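Local coordinates for protein endoglucanase (Ganoderma lucidum, PDB 5D8Z) that probably hydrolyses internal beta-1,4-glucosidic bonds of cellulose and related glucans, as a family 5 endoglucanase with a TIM-barrel fold, at residues A[82-87]-A[91-96]; A[216-221]-A[268-273]. One frame throughout, in Å; residues are numbered along the deposited sequence.

Contact 1: A[82-87]-A[91-96]; sequences QFITDG and GDIDED
Ile84 and Asp94 meet through their backbones. The amide N of Asp94 donates to the carbonyl O of Ile84 at 2.8 Å. Ile84 O also lies 3.6 Å from Ile93 CA, a CH-O contact. Side chains pack around this bond. The CG2 branch of Ile84 touches CG1 of Ile93 at 3.9 Å, the two chains crossing at a slant. Thr85 sets its CB and CG2 near the carbonyl O of Asp92. Its OG1 sits between the backbone N and the carbonyl carbon (chi1 65°), within hydrogen-bonding reach of Val88 O, its strongest partner, and of Trp81 O. Its one proton can serve them only in turn or shared.

With CG anti to the backbone N (chi1 177°), Asp94 brings its OD1 within 3.5 Å of Asp86 CB. Its CB lies against Ile84 O. The two aspartates point the same way, with carboxylate planes 50° apart. Asp86 OD2 and Asp94 OD1 are 4.4 Å apart, so the like charges probably repel mildly. Asp94 is at the N-cap position of helix 95-110, and its OD2 caps Asn97 N. Asp86 leaves the preceding helix with positive phi.

The contact ties the end of helix 81-85, which follows barrel strand 74-79, to the start of helix 95-110. Leu143 and Ile147 of helix 137-149 pack on Ile84, and Ser146 of that helix touches Ile93.

Contact 2: A[216-221]-A[268-273]; sequences ALKKVT and NGRQAF
Lys218 NZ donates to Asn268 OD1 at 2.9 Å, the one hydrogen bond between the segments. The ammonium lies in the carbonyl plane, on a lone pair, with a C=O...N angle of 132°. The lysine chain is extended: CG is anti to the backbone N (chi1 -172°), and the later torsions are also near 180°. This carries NZ from helix 213-218 across to the asparagine. The last methylenes of Lys218 pass beside the amide oxygen, CE 3.7 Å from Asn268 OD1. The other end of the amide is held too, since Asn268 ND2 donates to Trp264 O. Two bonds therefore restrain the rotation of this amide.

Arg270 approaches the lysine nearer its backbone. Its chain bends at chi2 and chi3, which turns the guanidinium toward the helix. Lys218 O lies at the edge of the guanidinium, near its plane, but 3.6 Å from Arg270 NH1 is long for a hydrogen bond. Lys218 CG is 3.8 Å from Arg270 NH1. Arg270 NH2 donates a hydrogen bond to Leu230 O, at the start of strand 230-235. The two cationic ends stay apart, with 6.2 Å between Lys218 NZ and Arg270 NH1.

Gly269 ends helix 254-267 in a Schellman motif, and the chain then enters barrel strand 272-277. The contact joins this turn to helix 213-218. Strand 230-235 lies beside it, and Phe232 touches both Leu217 and Arg270.

How the contacts relate
Both contacts lie at the outer part of the TIM barrel and both are partly buried. Their centres are 30 Å apart, and they share no helix or strand. Contact 1 is local: three residues separate its segments, and it joins two successive helices. Contact 2 spans 46 residues and joins a helix to the turn before a barrel strand. The chemistry differs accordingly. Contact 1 rests on a backbone bond with apolar packing on one side and two aspartates on the other. Contact 2 relies on polar side chains, two of them long, that bridge a wider backbone separation. Each pairs a buried residue with less buried neighbours, but Ile84 does so by its backbone oxygen and methyl, Arg270 by its guanidinium.

Contact 1: A[82-87]-A[91-96]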
loop_
_atom_site.group_PDB
_atom_site.type_symbol
_atom_site.label_atom_id
_atom_site.label_comp_id
_atom_site.label_asym_id
_atom_site.label_seq_id
_atom_site.Cartn_x
_atom_site.Cartn_y
_atom_site.Cartn_z
ATOM N N GLN A 82 13.364 4.575 8.037
ATOM C CA GLN A 82 14.750 4.426 8.359
ATOM C C GLN A 82 15.598 4.231 7.090
ATOM O O GLN A 82 16.583 4.894 6.867
ATOM C CB GLN A 82 14.887 3.296 9.330
ATOM C CG GLN A 82 14.437 3.664 10.735
ATOM C CD GLN A 82 12.996 3.318 11.073
ATOM O OE1 GLN A 82 12.112 3.296 10.214
ATOM N NE2 GLN A 82 12.748 3.062 12.359
ATOM N N PHE A 83 15.180 3.392 6.197
ATOM C CA PHE A 83 15.935 3.243 4.982
ATOM C C PHE A 83 16.058 4.566 4.209
ATOM O O PHE A 83 17.123 4.926 3.689
ATOM C CB PHE A 83 15.280 2.162 4.123
ATOM C CG PHE A 83 16.062 1.811 2.908
ATOM C CD1 PHE A 83 17.112 0.925 2.990
ATOM C CD2 PHE A 83 15.744 2.374 1.678
ATOM C CE1 PHE A 83 17.835 0.590 1.872
ATOM C CE2 PHE A 83 16.471 2.067 0.547
ATOM C CZ PHE A 83 17.523 1.174 0.643
ATOM N N ILE A 84 14.967 5.299 4.128
ATOM C CA ILE A 84 14.956 6.501 3.316
ATOM C C ILE A 84 15.932 7.492 3.849
ATOM O O ILE A 84 16.569 8.205 3.074
ATOM C CB ILE A 84 13.587 7.165 3.326
ATOM C CG1 ILE A 84 12.635 6.330 2.503
ATOM C CG2 ILE A 84 13.678 8.559 2.737
ATOM C CD1 ILE A 84 11.190 6.632 2.758
ATOM N N THR A 85 16.027 7.561 5.170
ATOM C CA THR A 85 16.846 8.568 5.827
ATOM C C THR A 85 18.117 8.035 6.521
ATOM O O THR A 85 18.806 8.782 7.223
ATOM C CB THR A 85 15.996 9.240 6.903
ATOM O OG1 THR A 85 15.668 8.260 7.909
ATOM C CG2 THR A 85 14.741 9.825 6.272
ATOM N N ASP A 86 18.405 6.750 6.346
ATOM C CA ASP A 86 19.431 6.047 7.127
ATOM C C ASP A 86 19.327 6.270 8.647
ATOM O O ASP A 86 20.211 6.864 9.272
ATOM C CB ASP A 86 20.850 6.362 6.620
ATOM C CG ASP A 86 21.898 5.347 7.116
ATOM O OD1 ASP A 86 21.708 4.107 6.961
ATOM O OD2 ASP A 86 22.926 5.795 7.662
ATOM N N GLY A 87 18.232 5.798 9.231
ATOM C CA GLY A 87 18.116 5.778 10.661
ATOM C C GLY A 87 17.506 6.965 11.371
ATOM O O GLY A 87 17.223 6.841 12.537
ATOM N N GLY A 91 13.360 14.283 7.393
ATOM C CA GLY A 91 13.160 14.199 5.967
ATOM C C GLY A 91 14.435 14.396 5.193
ATOM O O GLY A 91 14.376 14.768 4.036
ATOM N N ASP A 92 15.580 14.143 5.821
ATOM C CA ASP A 92 16.863 14.259 5.137
ATOM C C ASP A 92 17.158 12.951 4.455
ATOM O O ASP A 92 17.642 12.012 5.084
ATOM C CB ASP A 92 17.973 14.617 6.097
ATOM C CG ASP A 92 18.601 15.891 5.725
ATOM O OD1 ASP A 92 18.153 16.916 6.276
ATOM O OD2 ASP A 92 19.463 15.891 4.813
ATOM N N ILE A 93 16.821 12.904 3.172
ATOM C CA ILE A 93 16.845 11.684 2.371
ATOM C C ILE A 93 18.258 11.286 2.140
ATOM O O ILE A 93 19.034 12.100 1.696
ATOM C CB ILE A 93 16.188 11.892 0.995
ATOM C CG1 ILE A 93 14.684 11.954 1.181
ATOM C CG2 ILE A 93 16.546 10.759 0.051
ATOM C CD1 ILE A 93 13.887 12.039 -0.088
ATOM N N ASP A 94 18.579 10.027 2.418
ATOM C CA ASP A 94 19.932 9.513 2.218
ATOM C C ASP A 94 20.056 9.091 0.762
ATOM O O ASP A 94 19.283 8.263 0.301
ATOM C CB ASP A 94 20.140 8.348 3.151
ATOM C CG ASP A 94 21.466 7.696 2.977
ATOM O OD1 ASP A 94 22.327 7.878 3.856
ATOM O OD2 ASP A 94 21.629 6.953 1.991
ATOM N N GLU A 95 21.019 9.658 0.047
ATOM C CA GLU A 95 21.074 9.560 -1.422
ATOM C C GLU A 95 21.354 8.158 -1.966
ATOM O O GLU A 95 20.727 7.738 -2.969
ATOM C CB GLU A 95 22.112 10.536 -1.988
ATOM C CG GLU A 95 21.808 12.002 -1.671
ATOM C CD GLU A 95 22.693 12.610 -0.548
ATOM O OE1 GLU A 95 23.276 13.699 -0.817
ATOM O OE2 GLU A 95 22.806 12.036 0.593
ATOM N N ASP A 96 22.282 7.444 -1.320
ATOM C CA ASP A 96 22.637 6.106 -1.762
ATOM C C ASP A 96 21.457 5.165 -1.606
ATOM O O ASP A 96 21.158 4.402 -2.525
ATOM C CB ASP A 96 23.848 5.548 -1.020
ATOM C CG ASP A 96 25.088 6.440 -1.160
ATOM O OD1 ASP A 96 25.331 7.025 -2.245
ATOM O OD2 ASP A 96 25.820 6.572 -0.153
#

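Contact 2: A[216-221]-A[268-273]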
loop_
_atom_site.group_PDB
_atom_site.type_symbol
_atom_site.label_atom_id
_atom_site.label_comp_id
_atom_site.label_asym_id
_atom_site.label_seq_id
_atom_site.Cartn_x
_atom_site.Cartn_y
_atom_site.Cartn_z
ATOM N N ALA A 216 -12.909 10.917 11.278
ATOM C CA ALA A 216 -11.722 11.711 11.508
ATOM C C ALA A 216 -11.041 12.066 10.200
ATOM O O ALA A 216 -10.693 13.227 9.961
ATOM C CB ALA A 216 -10.775 10.947 12.393
ATOM N N LEU A 217 -10.867 11.066 9.344
ATOM C CA LEU A 217 -10.103 11.279 8.136
ATOM C C LEU A 217 -10.899 11.986 7.070
ATOM O O LEU A 217 -10.321 12.635 6.189
ATOM C CB LEU A 217 -9.500 9.969 7.614
ATOM C CG LEU A 217 -8.318 9.434 8.443
ATOM C CD1 LEU A 217 -7.943 8.025 8.046
ATOM C CD2 LEU A 217 -7.114 10.329 8.291
ATOM N N LYS A 218 -12.229 11.906 7.167
ATOM C CA LYS A 218 -13.080 12.748 6.320
ATOM C C LYS A 218 -12.758 14.271 6.423
ATOM O O LYS A 218 -12.992 15.010 5.477
ATOM C CB LYS A 218 -14.566 12.470 6.547
ATOM C CG LYS A 218 -15.391 13.214 5.522
ATOM C CD LYS A 218 -16.849 12.846 5.506
ATOM C CE LYS A 218 -17.557 13.756 4.504
ATOM N NZ LYS A 218 -19.037 13.783 4.633
ATOM N N LYS A 219 -12.175 14.722 7.533
ATOM C CA LYS A 219 -11.886 16.150 7.734
ATOM C C LYS A 219 -10.636 16.637 7.050
ATOM O O LYS A 219 -10.408 17.832 6.967
ATOM C CB LYS A 219 -11.800 16.461 9.217
ATOM C CG LYS A 219 -13.109 16.148 9.938
ATOM C CD LYS A 219 -12.993 16.186 11.454
ATOM C CE LYS A 219 -13.942 15.162 12.062
ATOM N NZ LYS A 219 -14.338 15.442 13.472
ATOM N N VAL A 220 -9.834 15.707 6.541
ATOM C CA VAL A 220 -8.534 16.012 5.954
ATOM C C VAL A 220 -8.721 16.622 4.574
ATOM O O VAL A 220 -9.380 16.044 3.735
ATOM C CB VAL A 220 -7.700 14.717 5.837
ATOM C CG1 VAL A 220 -6.520 14.864 4.885
ATOM C CG2 VAL A 220 -7.240 14.291 7.202
ATOM N N THR A 221 -8.093 17.743 4.302
ATOM C CA THR A 221 -8.342 18.397 3.047
ATOM C C THR A 221 -7.042 18.932 2.496
ATOM O O THR A 221 -6.074 19.093 3.250
ATOM C CB THR A 221 -9.396 19.564 3.198
ATOM O OG1 THR A 221 -8.739 20.825 3.345
ATOM C CG2 THR A 221 -10.329 19.370 4.402
ATOM N N ASN A 268 -21.339 9.553 1.340
ATOM C CA ASN A 268 -20.389 10.646 1.650
ATOM C C ASN A 268 -19.611 11.211 0.477
ATOM O O ASN A 268 -18.922 12.231 0.639
ATOM C CB ASN A 268 -19.420 10.235 2.751
ATOM C CG ASN A 268 -20.093 10.166 4.115
ATOM O OD1 ASN A 268 -20.181 11.170 4.834
ATOM N ND2 ASN A 268 -20.578 8.976 4.475
ATOM N N GLY A 269 -19.717 10.577 -0.697
ATOM C CA GLY A 269 -19.090 11.100 -1.920
ATOM C C GLY A 269 -17.587 10.934 -1.914
ATOM O O GLY A 269 -16.835 11.760 -2.443
ATOM N N ARG A 270 -17.161 9.836 -1.320
ATOM C CA ARG A 270 -15.766 9.572 -1.101
ATOM C C ARG A 270 -15.393 8.174 -1.583
ATOM O O ARG A 270 -16.234 7.292 -1.682
ATOM C CB ARG A 270 -15.438 9.725 0.392
ATOM C CG ARG A 270 -15.502 11.148 0.900
ATOM C CD ARG A 270 -14.683 12.139 0.054
ATOM N NE ARG A 270 -13.235 12.118 0.273
ATOM C CZ ARG A 270 -12.610 12.618 1.347
ATOM N NH1 ARG A 270 -13.284 13.169 2.365
ATOM N NH2 ARG A 270 -11.288 12.563 1.414
ATOM N N GLN A 271 -14.115 7.981 -1.864
ATOM C CA GLN A 271 -13.633 6.719 -2.381
ATOM C C GLN A 271 -12.592 6.092 -1.480
ATOM O O GLN A 271 -11.924 6.784 -0.705
ATOM C CB GLN A 271 -13.056 6.961 -3.762
ATOM C CG GLN A 271 -14.149 7.299 -4.753
ATOM C CD GLN A 271 -13.603 7.817 -6.046
ATOM O OE1 GLN A 271 -12.799 8.746 -6.080
ATOM N NE2 GLN A 271 -14.034 7.228 -7.121
ATOM N N ALA A 272 -12.474 4.772 -1.580
ATOM C CA ALA A 272 -11.357 4.028 -0.955
ATOM C C ALA A 272 -10.598 3.141 -1.932
ATOM O O ALA A 272 -11.046 2.872 -3.028
ATOM C CB ALA A 272 -11.861 3.195 0.194
ATOM N N PHE A 273 -9.446 2.675 -1.478
ATOM C CA PHE A 273 -8.472 1.922 -2.285
ATOM C C PHE A 273 -7.904 0.805 -1.411
ATOM O O PHE A 273 -7.308 1.058 -0.369
ATOM C CB PHE A 273 -7.343 2.864 -2.698
ATOM C CG PHE A 273 -6.466 2.362 -3.814
ATOM C CD1 PHE A 273 -5.777 3.284 -4.599
ATOM C CD2 PHE A 273 -6.312 1.000 -4.097
ATOM C CE1 PHE A 273 -4.958 2.863 -5.635
ATOM C CE2 PHE A 273 -5.480 0.581 -5.134
ATOM C CZ PHE A 273 -4.806 1.507 -5.897
#